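Long-range contacts in UPF0311 protein CA_C3321 (Clostridium acetobutylicum ATCC 824, PDB 3G7G), which is of unknown function but belongs to the UPF0311 (DUF3237) family and folds as a closed antiparallel beta-barrel, four copies of which make up the assembly: residues Phe51-Ser62 with Leu73-Asp82; Tyr116-Phe124 with His137-Arg145. All coordinates share one frame; numbering follows the deposited sequence.

In the fold
Both contacts join neighbouring antiparallel strands of one eight-stranded barrel, in different parts of its wall, with centres about 14 Å apart. Contact 1 lies farther out, its centre about 10 Å from that of the chain, while contact 2 lies about 6 Å from it; each is only partly buried. They meet where Leu73 CD1 packs 3.7 Å from Phe118 CE2. Contact 1 is a hairpin with a slipped register, mended by waters, whose polar outer face meets the second subunit. Contact 2 has fewer backbone bonds and leans on ring, proline and sulfur packing, and its outer side chains meet the third subunit.

Contact 1 of 2, residues Phe51-Ser62 with Leu73-Asp82; sequences FNGKVLPGGIDS and LSARYAIRLD
Phe51 carries Leu81 on one face of its ring, CD1 of Leu81 standing 3.9 Å from the Phe51 ring centroid and close to the ring normal in a CH-pi contact. At the edge of the same ring, near its plane, Ile79 CD1 comes to 3.9 Å from Phe51 CE2. Phe15 stacks with this ring too, and Tyr131 and Met134 pack round it. The Tyr77 ring has Ala75 CB in its plane at one edge, and Val55 CG1 approaches it obliquely. Tyr77 CB rests 3.7 Å from Gly59 CA. Val55 and Ile79 share a face of the sheet, CG2 to CG2 at 4.0 Å; Arg80 is on the opposite one, where its CB lies 3.7 Å from Leu56 CD2, while Arg80 NH2 bonds to Gly84 O.

The two strands form a beta hairpin. Lys54 and Arg80 are a hydrogen-bonded pair, and Leu56 N reaches Ala78 O at 2.8 Å, almost straight at 174°. The register then slips by two residues as the chain loops out through Pro57 and Gly58, and pairing resumes at Ile60 with Arg76. Water spans the gap: one molecule joins Leu56 O to Ala78 N, another Gly58 O to Arg76 O. Farther on, the Asp61 carboxylate lies against Ala75 CB and puts OD2 3.3 Å from Leu73 CD2, with Gln63 as its polar partner.

Phe51, Val55, Tyr77 and Ile79 turn apolar groups inward, Tyr77 reaching Leu152 and Phe154 of strand 150-157. Across the sheet, Arg76 pairs with Glu90 and with Ser74 of the second subunit, and Ser62 bonds to Tyr88 of that subunit: the hairpin is mainly apolar on its inner face, with Asp61 as the exception, and largely polar, though not wholly, where the second subunit meets it.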
loop_
_atom_site.group_PDB
_atom_site.type_symbol
_atom_site.label_atom_id
_atom_site.label_comp_id
_atom_site.label_asym_id
_atom_site.label_seq_id
_atom_site.Cartn_x
_atom_site.Cartn_y
_atom_site.Cartn_z
ATOM N N PHE A 51 -6.395 -27.798 -7.934
ATOM C CA PHE A 51 -6.282 -26.381 -8.188
ATOM C C PHE A 51 -5.829 -26.179 -9.618
ATOM O O PHE A 51 -4.658 -25.901 -9.848
ATOM C CB PHE A 51 -5.294 -25.740 -7.187
ATOM C CG PHE A 51 -5.590 -24.315 -6.888
ATOM C CD1 PHE A 51 -6.316 -23.966 -5.755
ATOM C CD2 PHE A 51 -5.146 -23.309 -7.744
ATOM C CE1 PHE A 51 -6.611 -22.651 -5.486
ATOM C CE2 PHE A 51 -5.420 -21.950 -7.475
ATOM C CZ PHE A 51 -6.157 -21.620 -6.351
ATOM N N ASN A 52 -6.764 -26.315 -10.567
ATOM C CA ASN A 52 -6.467 -26.269 -12.006
ATOM C C ASN A 52 -7.333 -25.240 -12.743
ATOM O O ASN A 52 -8.551 -25.222 -12.589
ATOM C CB ASN A 52 -6.627 -27.681 -12.592
ATOM C CG ASN A 52 -5.690 -28.708 -11.907
ATOM O OD1 ASN A 52 -4.463 -28.663 -12.059
ATOM N ND2 ASN A 52 -6.276 -29.622 -11.140
ATOM N N GLY A 53 -6.713 -24.333 -13.500
ATOM C CA GLY A 53 -7.478 -23.305 -14.185
ATOM C C GLY A 53 -6.668 -22.516 -15.173
ATOM O O GLY A 53 -5.676 -23.003 -15.712
ATOM N N LYS A 54 -7.106 -21.283 -15.420
ATOM C CA LYS A 54 -6.468 -20.428 -16.391
ATOM C C LYS A 54 -6.417 -19.002 -15.845
ATOM O O LYS A 54 -7.190 -18.638 -14.965
ATOM C CB LYS A 54 -7.211 -20.463 -17.731
ATOM C CG LYS A 54 -8.535 -19.681 -17.714
ATOM C CD LYS A 54 -9.497 -20.035 -18.870
ATOM C CE LYS A 54 -8.998 -19.523 -20.248
ATOM N NZ LYS A 54 -9.753 -20.221 -21.411
ATOM N N VAL A 55 -5.472 -18.229 -16.359
ATOM C CA VAL A 55 -5.419 -16.794 -16.130
ATOM C C VAL A 55 -6.443 -16.095 -17.013
ATOM O O VAL A 55 -6.617 -16.454 -18.165
ATOM C CB VAL A 55 -4.033 -16.268 -16.456
ATOM C CG1 VAL A 55 -3.982 -14.793 -16.337
ATOM C CG2 VAL A 55 -2.974 -16.942 -15.522
ATOM N N LEU A 56 -7.115 -15.084 -16.463
ATOM C CA LEU A 56 -8.153 -14.329 -17.196
ATOM C C LEU A 56 -7.538 -13.103 -17.905
ATOM O O LEU A 56 -6.379 -12.785 -17.684
ATOM C CB LEU A 56 -9.247 -13.900 -16.214
ATOM C CG LEU A 56 -10.111 -14.980 -15.574
ATOM C CD1 LEU A 56 -11.048 -14.426 -14.463
ATOM C CD2 LEU A 56 -10.937 -15.708 -16.666
ATOM N N PRO A 57 -8.299 -12.426 -18.782
ATOM C CA PRO A 57 -7.769 -11.187 -19.399
ATOM C C PRO A 57 -7.561 -10.066 -18.381
ATOM O O PRO A 57 -8.112 -10.109 -17.287
ATOM C CB PRO A 57 -8.863 -10.791 -20.395
ATOM C CG PRO A 57 -9.717 -12.082 -20.596
ATOM C CD PRO A 57 -9.657 -12.742 -19.266
ATOM N N GLY A 58 -6.752 -9.089 -18.734
ATOM C CA GLY A 58 -6.616 -7.873 -17.923
ATOM C C GLY A 58 -5.358 -7.756 -17.091
ATOM O O GLY A 58 -5.186 -6.775 -16.402
ATOM N N GLY A 59 -4.500 -8.771 -17.160
ATOM C CA GLY A 59 -3.336 -8.883 -16.302
ATOM C C GLY A 59 -2.173 -8.042 -16.773
ATOM O O GLY A 59 -1.795 -8.049 -17.949
ATOM N N ILE A 60 -1.606 -7.297 -15.842
ATOM C CA ILE A 60 -0.430 -6.490 -16.094
ATOM C C ILE A 60 0.542 -6.622 -14.917
ATOM O O ILE A 60 0.118 -6.554 -13.759
ATOM C CB ILE A 60 -0.817 -5.015 -16.224
ATOM C CG1 ILE A 60 -1.527 -4.777 -17.562
ATOM C CG2 ILE A 60 0.418 -4.124 -16.095
ATOM C CD1 ILE A 60 -0.569 -4.816 -18.788
ATOM N N ASP A 61 1.824 -6.826 -15.216
ATOM C CA ASP A 61 2.886 -6.650 -14.237
ATOM C C ASP A 61 3.543 -5.266 -14.411
ATOM O O ASP A 61 4.133 -4.968 -15.447
ATOM C CB ASP A 61 3.929 -7.753 -14.345
ATOM C CG ASP A 61 4.849 -7.816 -13.118
ATOM O OD1 ASP A 61 4.742 -6.922 -12.242
ATOM O OD2 ASP A 61 5.686 -8.742 -13.017
ATOM N N SER A 62 3.373 -4.398 -13.424
ATOM C CA SER A 62 4.044 -3.129 -13.401
ATOM C C SER A 62 5.389 -3.292 -12.684
ATOM O O SER A 62 5.436 -3.685 -11.529
ATOM C CB SER A 62 3.198 -2.095 -12.711
ATOM O OG SER A 62 3.807 -0.841 -12.844
ATOM N N LEU A 73 8.572 -5.644 -8.638
ATOM C CA LEU A 73 7.458 -6.144 -9.427
ATOM C C LEU A 73 6.137 -6.049 -8.672
ATOM O O LEU A 73 6.079 -6.385 -7.494
ATOM C CB LEU A 73 7.694 -7.636 -9.744
ATOM C CG LEU A 73 9.011 -7.878 -10.480
ATOM C CD1 LEU A 73 9.857 -8.816 -9.710
ATOM C CD2 LEU A 73 8.790 -8.403 -11.913
ATOM N N SER A 74 5.088 -5.607 -9.370
ATOM C CA SER A 74 3.724 -5.594 -8.837
ATOM C C SER A 74 2.744 -5.983 -9.920
ATOM O O SER A 74 2.423 -5.176 -10.815
ATOM C CB SER A 74 3.390 -4.233 -8.240
ATOM O OG SER A 74 2.108 -4.254 -7.569
ATOM N N ALA A 75 2.270 -7.213 -9.856
ATOM C CA ALA A 75 1.322 -7.781 -10.858
ATOM C C ALA A 75 -0.115 -7.851 -10.355
ATOM O O ALA A 75 -0.347 -8.149 -9.197
ATOM C CB ALA A 75 1.786 -9.209 -11.337
ATOM N N ARG A 76 -1.073 -7.469 -11.197
ATOM C CA ARG A 76 -2.468 -7.607 -10.871
ATOM C C ARG A 76 -3.121 -8.351 -11.990
ATOM O O ARG A 76 -3.156 -7.854 -13.143
ATOM C CB ARG A 76 -3.153 -6.265 -10.763
ATOM C CG ARG A 76 -2.597 -5.367 -9.715
ATOM C CD ARG A 76 -3.248 -4.013 -9.832
ATOM N NE ARG A 76 -3.041 -3.239 -8.636
ATOM C CZ ARG A 76 -3.444 -1.999 -8.468
ATOM N NH1 ARG A 76 -4.072 -1.382 -9.434
ATOM N NH2 ARG A 76 -3.219 -1.380 -7.315
ATOM N N TYR A 77 -3.661 -9.515 -11.644
ATOM C CA TYR A 77 -4.346 -10.386 -12.574
ATOM C C TYR A 77 -5.250 -11.347 -11.805
ATOM O O TYR A 77 -5.310 -11.299 -10.578
ATOM C CB TYR A 77 -3.324 -11.133 -13.426
ATOM C CG TYR A 77 -2.347 -11.993 -12.665
ATOM C CD1 TYR A 77 -2.550 -13.358 -12.523
ATOM C CD2 TYR A 77 -1.192 -11.454 -12.137
ATOM C CE1 TYR A 77 -1.633 -14.142 -11.837
ATOM C CE2 TYR A 77 -0.292 -12.225 -11.428
ATOM C CZ TYR A 77 -0.505 -13.569 -11.290
ATOM O OH TYR A 77 0.425 -14.335 -10.597
ATOM N N ALA A 78 -5.941 -12.242 -12.519
ATOM C CA ALA A 78 -6.973 -13.084 -11.938
ATOM C C ALA A 78 -6.950 -14.419 -12.636
ATOM O O ALA A 78 -6.490 -14.552 -13.781
ATOM C CB ALA A 78 -8.346 -12.452 -12.099
ATOM N N ILE A 79 -7.412 -15.413 -11.916
ATOM C CA ILE A 79 -7.483 -16.743 -12.466
ATOM C C ILE A 79 -8.900 -17.217 -12.279
ATOM O O ILE A 79 -9.617 -16.734 -11.411
ATOM C CB ILE A 79 -6.468 -17.712 -11.838
ATOM C CG1 ILE A 79 -6.602 -17.845 -10.335
ATOM C CG2 ILE A 79 -5.041 -17.235 -12.057
ATOM C CD1 ILE A 79 -5.527 -18.759 -9.775
ATOM N N ARG A 80 -9.299 -18.143 -13.135
ATOM C CA ARG A 80 -10.560 -18.802 -13.064
ATOM C C ARG A 80 -10.278 -20.272 -12.972
ATOM O O ARG A 80 -9.626 -20.822 -13.850
ATOM C CB ARG A 80 -11.334 -18.546 -14.324
ATOM C CG ARG A 80 -12.643 -19.324 -14.385
ATOM C CD ARG A 80 -13.743 -18.423 -14.772
ATOM N NE ARG A 80 -14.433 -18.024 -13.575
ATOM C CZ ARG A 80 -14.835 -16.800 -13.296
ATOM N NH1 ARG A 80 -14.560 -15.768 -14.094
ATOM N NH2 ARG A 80 -15.463 -16.605 -12.163
ATOM N N LEU A 81 -10.788 -20.901 -11.923
ATOM C CA LEU A 81 -10.651 -22.319 -11.759
ATOM C C LEU A 81 -11.741 -23.085 -12.502
ATOM O O LEU A 81 -12.788 -22.545 -12.843
ATOM C CB LEU A 81 -10.665 -22.687 -10.285
ATOM C CG LEU A 81 -9.561 -22.083 -9.431
ATOM C CD1 LEU A 81 -9.508 -22.831 -8.093
ATOM C CD2 LEU A 81 -8.238 -22.187 -10.158
ATOM N N ASP A 82 -11.475 -24.364 -12.701
ATOM C CA ASP A 82 -12.331 -25.231 -13.463
ATOM C C ASP A 82 -13.682 -25.506 -12.776
ATOM O O ASP A 82 -14.602 -25.915 -13.432
ATOM C CB ASP A 82 -11.601 -26.546 -13.761
ATOM C CG ASP A 82 -11.216 -27.298 -12.501
ATOM O OD1 ASP A 82 -11.328 -26.692 -11.390
ATOM O OD2 ASP A 82 -10.788 -28.477 -12.629
HETATM O O HOH W 1 -9.387 -26.673 -9.635
HETATM O O HOH W 2 -6.064 -11.268 -15.337
HETATM O O HOH W 3 -3.947 -5.571 -14.388
HETATM O O HOH W 4 -0.271 -3.938 -12.448
#

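Contact 2 of 2, residues Tyr116-Phe124 with His137-Arg145; sequences YYFRTIPTF and HIFVCCASR
Phe124 drives its ring edge into the face of Phe139, a T-shaped pair with centroids 4.9 Å apart and planes at 81°; CE2 of Phe124 stands over the centre of the Phe139 ring. Next to it Pro122 lies across the base of the same side chain, CG 3.6 Å from Phe139 CB. Having no N-H, Pro122 cannot donate to Phe139 O, which is buried without a polar partner and faces Pro122 CD at 3.5 Å. A water bridges the other half of that pair, from Pro122 O to Phe139 N.

Toward the other end Phe118 lies flat against Ala143, whose CB is 3.4 Å from the Phe118 ring centroid; Arg95 makes a cation-pi contact with this ring. Strands 117-126 and 139-144 are antiparallel neighbours in the barrel wall, paired squarely at Thr120 and Cys141, where both backbone bonds form. On the inner side there, Thr120 OG1 is pressed to 3.1 Å from Cys141 CB and bonds to Asn91 OD1. On the outer side, Tyr117 OH bonds to Ile138 N of the third subunit and Val140 meets its counterpart there.

Arg119 bends at chi2 (-68°), laying one face of its guanidinium over Cys142 SG, 3.5 Å from Arg119 NE. Arg119 NH1 donates to Phe118 O at 3.0 Å, arriving from the opposite face of that carbonyl to Ala143 N, so two donors grip one oxygen. At the far end of the contact, Arg145 NH1 makes a weak bond to Tyr116 OH, the guanidinium plane turned 74° from the ring.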
loop_
_atom_site.group_PDB
_atom_site.type_symbol
_atom_site.label_atom_id
_atom_site.label_comp_id
_atom_site.label_asym_id
_atom_site.label_seq_id
_atom_site.Cartn_x
_atom_site.Cartn_y
_atom_site.Cartn_z
ATOM N N TYR A 116 19.157 -15.464 -11.298
ATOM C CA TYR A 116 18.177 -14.624 -10.603
ATOM C C TYR A 116 17.783 -15.072 -9.186
ATOM O O TYR A 116 17.614 -16.257 -8.927
ATOM C CB TYR A 116 16.901 -14.536 -11.424
ATOM C CG TYR A 116 17.022 -13.777 -12.729
ATOM C CD1 TYR A 116 17.061 -12.397 -12.755
ATOM C CD2 TYR A 116 17.031 -14.456 -13.941
ATOM C CE1 TYR A 116 17.129 -11.696 -13.956
ATOM C CE2 TYR A 116 17.098 -13.780 -15.150
ATOM C CZ TYR A 116 17.162 -12.409 -15.155
ATOM O OH TYR A 116 17.247 -11.761 -16.362
ATOM N N TYR A 117 17.682 -14.102 -8.281
ATOM C CA TYR A 117 16.833 -14.189 -7.103
ATOM C C TYR A 117 15.492 -13.572 -7.495
ATOM O O TYR A 117 15.433 -12.400 -7.804
ATOM C CB TYR A 117 17.431 -13.399 -5.956
ATOM C CG TYR A 117 16.607 -13.424 -4.697
ATOM C CD1 TYR A 117 16.752 -14.456 -3.794
ATOM C CD2 TYR A 117 15.670 -12.414 -4.410
ATOM C CE1 TYR A 117 15.994 -14.503 -2.658
ATOM C CE2 TYR A 117 14.908 -12.456 -3.282
ATOM C CZ TYR A 117 15.095 -13.499 -2.390
ATOM O OH TYR A 117 14.358 -13.592 -1.225
ATOM N N PHE A 118 14.424 -14.352 -7.463
ATOM C CA PHE A 118 13.135 -13.909 -7.964
ATOM C C PHE A 118 12.038 -14.438 -7.008
ATOM O O PHE A 118 11.648 -15.584 -7.088
ATOM C CB PHE A 118 13.020 -14.407 -9.419
ATOM C CG PHE A 118 11.846 -13.878 -10.182
ATOM C CD1 PHE A 118 11.563 -14.401 -11.442
ATOM C CD2 PHE A 118 11.015 -12.873 -9.667
ATOM C CE1 PHE A 118 10.465 -13.947 -12.177
ATOM C CE2 PHE A 118 9.908 -12.438 -10.388
ATOM C CZ PHE A 118 9.645 -12.971 -11.657
ATOM N N ARG A 119 11.630 -13.594 -6.055
ATOM C CA ARG A 119 10.693 -13.972 -5.009
ATOM C C ARG A 119 9.668 -12.894 -4.804
ATOM O O ARG A 119 9.980 -11.709 -4.919
ATOM C CB ARG A 119 11.442 -14.184 -3.697
ATOM C CG ARG A 119 12.542 -15.241 -3.774
ATOM C CD ARG A 119 11.925 -16.555 -3.962
ATOM N NE ARG A 119 12.850 -17.662 -3.812
ATOM C CZ ARG A 119 13.354 -18.351 -4.816
ATOM N NH1 ARG A 119 13.067 -18.024 -6.071
ATOM N NH2 ARG A 119 14.161 -19.370 -4.566
ATOM N N THR A 120 8.453 -13.311 -4.469
ATOM C CA THR A 120 7.318 -12.413 -4.325
ATOM C C THR A 120 6.349 -12.882 -3.216
ATOM O O THR A 120 6.385 -14.040 -2.761
ATOM C CB THR A 120 6.515 -12.239 -5.672
ATOM O OG1 THR A 120 5.607 -13.323 -5.844
ATOM C CG2 THR A 120 7.410 -12.202 -6.859
ATOM N N ILE A 121 5.507 -11.947 -2.783
ATOM C CA ILE A 121 4.456 -12.180 -1.832
ATOM C C ILE A 121 3.096 -11.889 -2.534
ATOM O O ILE A 121 2.774 -10.748 -2.838
ATOM C CB ILE A 121 4.571 -11.288 -0.602
ATOM C CG1 ILE A 121 5.954 -11.333 0.060
ATOM C CG2 ILE A 121 3.479 -11.660 0.409
ATOM C CD1 ILE A 121 6.388 -12.631 0.592
ATOM N N PRO A 122 2.308 -12.945 -2.798
ATOM C CA PRO A 122 0.939 -12.780 -3.279
ATOM C C PRO A 122 -0.114 -12.548 -2.173
ATOM O O PRO A 122 -0.027 -13.143 -1.070
ATOM C CB PRO A 122 0.687 -14.080 -4.009
ATOM C CG PRO A 122 1.481 -15.093 -3.170
ATOM C CD PRO A 122 2.666 -14.360 -2.634
ATOM N N THR A 123 -1.059 -11.659 -2.505
ATOM C CA THR A 123 -2.296 -11.390 -1.782
ATOM C C THR A 123 -3.441 -11.864 -2.669
ATOM O O THR A 123 -3.481 -11.524 -3.879
ATOM C CB THR A 123 -2.432 -9.858 -1.547
ATOM O OG1 THR A 123 -1.326 -9.402 -0.761
ATOM C CG2 THR A 123 -3.705 -9.476 -0.828
ATOM N N PHE A 124 -4.389 -12.602 -2.085
ATOM C CA PHE A 124 -5.536 -13.104 -2.806
ATOM C C PHE A 124 -6.865 -12.515 -2.368
ATOM O O PHE A 124 -7.060 -12.188 -1.206
ATOM C CB PHE A 124 -5.633 -14.614 -2.682
ATOM C CG PHE A 124 -4.407 -15.339 -3.150
ATOM C CD1 PHE A 124 -4.127 -15.482 -4.485
ATOM C CD2 PHE A 124 -3.507 -15.845 -2.240
ATOM C CE1 PHE A 124 -2.973 -16.166 -4.888
ATOM C CE2 PHE A 124 -2.396 -16.513 -2.644
ATOM C CZ PHE A 124 -2.123 -16.670 -3.947
ATOM N N HIS A 137 -4.191 -16.715 5.066
ATOM C CA HIS A 137 -2.846 -17.226 5.236
ATOM C C HIS A 137 -1.842 -16.296 4.555
ATOM O O HIS A 137 -2.202 -15.494 3.645
ATOM C CB HIS A 137 -2.710 -18.590 4.612
ATOM C CG HIS A 137 -3.498 -19.645 5.296
ATOM N ND1 HIS A 137 -2.926 -20.562 6.151
ATOM C CD2 HIS A 137 -4.821 -19.924 5.264
ATOM C CE1 HIS A 137 -3.866 -21.377 6.596
ATOM N NE2 HIS A 137 -5.025 -21.006 6.080
ATOM N N ILE A 138 -0.593 -16.406 5.011
ATOM C CA ILE A 138 0.558 -15.803 4.324
ATOM C C ILE A 138 1.133 -16.799 3.311
ATOM O O ILE A 138 1.195 -18.030 3.544
ATOM C CB ILE A 138 1.645 -15.264 5.310
ATOM C CG1 ILE A 138 1.072 -14.151 6.195
ATOM C CG2 ILE A 138 2.900 -14.746 4.564
ATOM C CD1 ILE A 138 0.591 -12.980 5.504
ATOM N N PHE A 139 1.545 -16.246 2.184
ATOM C CA PHE A 139 2.066 -17.002 1.056
ATOM C C PHE A 139 3.355 -16.385 0.523
ATOM O O PHE A 139 3.589 -15.174 0.621
ATOM C CB PHE A 139 1.080 -16.956 -0.118
ATOM C CG PHE A 139 -0.201 -17.682 0.120
ATOM C CD1 PHE A 139 -0.403 -18.945 -0.403
ATOM C CD2 PHE A 139 -1.210 -17.086 0.835
ATOM C CE1 PHE A 139 -1.583 -19.596 -0.210
ATOM C CE2 PHE A 139 -2.402 -17.730 1.040
ATOM C CZ PHE A 139 -2.580 -19.000 0.532
ATOM N N VAL A 140 4.170 -17.246 -0.059
ATOM C CA VAL A 140 5.385 -16.861 -0.735
ATOM C C VAL A 140 5.354 -17.500 -2.110
ATOM O O VAL A 140 4.925 -18.653 -2.265
ATOM C CB VAL A 140 6.642 -17.368 -0.000
ATOM C CG1 VAL A 140 7.859 -17.114 -0.844
ATOM C CG2 VAL A 140 6.806 -16.697 1.339
ATOM N N CYS A 141 5.823 -16.745 -3.095
ATOM C CA CYS A 141 5.905 -17.219 -4.466
ATOM C C CYS A 141 7.371 -17.242 -4.967
ATOM O O CYS A 141 8.110 -16.274 -4.828
ATOM C CB CYS A 141 5.008 -16.321 -5.313
ATOM S SG CYS A 141 5.040 -16.559 -7.065
ATOM N N CYS A 142 7.796 -18.395 -5.481
ATOM C CA CYS A 142 9.106 -18.560 -6.113
ATOM C C CYS A 142 8.920 -18.570 -7.608
ATOM O O CYS A 142 8.170 -19.390 -8.122
ATOM C CB CYS A 142 9.746 -19.884 -5.683
ATOM S SG CYS A 142 10.162 -19.895 -3.925
ATOM N N ALA A 143 9.602 -17.667 -8.305
ATOM C CA ALA A 143 9.396 -17.497 -9.723
ATOM C C ALA A 143 10.706 -17.709 -10.453
ATOM O O ALA A 143 11.780 -17.616 -9.844
ATOM C CB ALA A 143 8.837 -16.125 -10.025
ATOM N N SER A 144 10.598 -18.017 -11.744
ATOM C CA SER A 144 11.751 -18.046 -12.672
ATOM C C SER A 144 11.368 -17.685 -14.091
ATOM O O SER A 144 10.183 -17.575 -14.415
ATOM C CB SER A 144 12.400 -19.428 -12.675
ATOM O OG SER A 144 11.427 -20.451 -12.535
ATOM N N ARG A 145 12.381 -17.514 -14.942
ATOM C CA ARG A 145 12.193 -17.568 -16.420
ATOM C C ARG A 145 12.710 -18.867 -17.064
ATOM O O ARG A 145 12.143 -19.353 -18.052
ATOM C CB ARG A 145 12.834 -16.368 -17.095
ATOM C CG ARG A 145 11.895 -15.195 -17.191
ATOM C CD ARG A 145 12.016 -14.340 -15.951
ATOM N NE ARG A 145 13.183 -13.468 -16.039
ATOM C CZ ARG A 145 13.199 -12.288 -16.661
ATOM N NH1 ARG A 145 14.314 -11.558 -16.678
ATOM N NH2 ARG A 145 12.109 -11.828 -17.272
HETATM O O HOH W 5 0.658 -13.130 1.557
#